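Local coordinates for CEP104 (Gallus gallus, PDB 5JO8), which is a centriolar protein whose TOG domain, an array of paired helices, probably binds tubulin or microtubules, at residues L123-L126 / E127-H130. Numbering follows the deposited sequence.
Sequences LGKL and ETSH
Bends at chi2 (-43°), chi3 (-72°) and chi4 fold the K125 chain beside T128, its CE beside the hydroxyl at 3.4 Å from T128 OG1; the two side chains run alongside each other in the same direction. K125 NZ hydrogen-bonds the carbonyl oxygen of E166, while T128 rests against I114 and V118 of helix 100-121. On another side of the turn E127 is folded too, and its CG lies 3.9 Å from L123 CB. The E127 carboxylate passes L126, whose CD2 is 3.7 Å from E127 OE2, and forms a salt bridge through OE1 with R85 of helix 77-94. This is the N-terminal start of helix 125-142 in the helical-repeat array of the TOG domain, entered by a short turn from helix 100-121. G124 occupies the N-cap position with a positive phi of 99°, a backbone shape that suits glycine, which has no beta carbon to press against L123 O. Its own carbonyl receives E127 N at 3.1 Å, the donor standing above the carbonyl plane in a bent bond. Regular i to i+4 bonding then takes over, with S129 N to K125 O at 2.9 Å and H130 N to L126 O at 3.0 Å.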
loop_
_atom_site.group_PDB
_atom_site.type_symbol
_atom_site.label_atom_id
_atom_site.label_comp_id
_atom_site.label_asym_id
_atom_site.label_seq_id
_atom_site.Cartn_x
_atom_site.Cartn_y
_atom_site.Cartn_z
ATOM N N LEU A 123 18.493 4.009 -11.856
ATOM C CA LEU A 123 17.704 3.092 -12.669
ATOM C C LEU A 123 16.447 3.730 -13.257
ATOM O O LEU A 123 15.880 3.219 -14.219
ATOM C CB LEU A 123 17.326 1.845 -11.862
ATOM C CG LEU A 123 18.530 0.973 -11.511
ATOM C CD1 LEU A 123 18.078 -0.322 -10.849
ATOM C CD2 LEU A 123 19.386 0.682 -12.739
ATOM N N GLY A 124 16.010 4.836 -12.665
ATOM C CA GLY A 124 14.863 5.561 -13.195
ATOM C C GLY A 124 13.577 5.247 -12.463
ATOM O O GLY A 124 13.450 4.173 -11.854
ATOM N N LYS A 125 12.613 6.153 -12.592
ATOM C CA LYS A 125 11.393 6.090 -11.797
ATOM C C LYS A 125 10.435 5.009 -12.278
ATOM O O LYS A 125 9.516 4.633 -11.543
ATOM C CB LYS A 125 10.696 7.453 -11.726
ATOM C CG LYS A 125 11.567 8.581 -11.175
ATOM C CD LYS A 125 12.396 8.169 -9.957
ATOM C CE LYS A 125 11.532 7.983 -8.720
ATOM N NZ LYS A 125 10.910 9.271 -8.244
ATOM N N LEU A 126 10.639 4.486 -13.483
ATOM C CA LEU A 126 9.885 3.311 -13.919
ATOM C C LEU A 126 10.133 2.148 -12.952
ATOM O O LEU A 126 9.209 1.398 -12.618
ATOM C CB LEU A 126 10.249 2.929 -15.373
ATOM C CG LEU A 126 9.539 1.790 -16.120
ATOM C CD1 LEU A 126 9.916 1.869 -17.590
ATOM C CD2 LEU A 126 9.872 0.395 -15.609
ATOM N N GLU A 127 11.377 1.994 -12.512
ATOM C CA GLU A 127 11.699 0.912 -11.591
ATOM C C GLU A 127 11.067 1.160 -10.229
ATOM O O GLU A 127 10.535 0.234 -9.622
ATOM C CB GLU A 127 13.205 0.718 -11.466
ATOM C CG GLU A 127 13.832 0.316 -12.796
ATOM C CD GLU A 127 13.262 -0.987 -13.339
ATOM O OE1 GLU A 127 12.967 -1.900 -12.539
ATOM O OE2 GLU A 127 13.099 -1.103 -14.577
ATOM N N THR A 128 11.101 2.407 -9.773
ATOM C CA THR A 128 10.438 2.762 -8.512
ATOM C C THR A 128 8.962 2.411 -8.595
ATOM O O THR A 128 8.383 1.851 -7.654
ATOM C CB THR A 128 10.551 4.255 -8.241
ATOM O OG1 THR A 128 11.912 4.660 -8.431
ATOM C CG2 THR A 128 10.117 4.585 -6.808
ATOM N N SER A 129 8.345 2.764 -9.717
ATOM C CA SER A 129 6.935 2.483 -9.950
ATOM C C SER A 129 6.648 0.991 -9.870
ATOM O O SER A 129 5.689 0.568 -9.219
ATOM C CB SER A 129 6.503 3.022 -11.313
ATOM O OG SER A 129 5.179 2.616 -11.606
ATOM N N HIS A 130 7.476 0.191 -10.533
ATOM C CA HIS A 130 7.356 -1.259 -10.469
ATOM C C HIS A 130 7.389 -1.747 -9.009
ATOM O O HIS A 130 6.569 -2.585 -8.610
ATOM C CB HIS A 130 8.485 -1.912 -11.268
ATOM C CG HIS A 130 8.522 -3.403 -11.153
ATOM N ND1 HIS A 130 7.810 -4.231 -11.998
ATOM C CD2 HIS A 130 9.187 -4.217 -10.299
ATOM C CE1 HIS A 130 8.044 -5.490 -11.672
ATOM N NE2 HIS A 130 8.871 -5.509 -10.640
#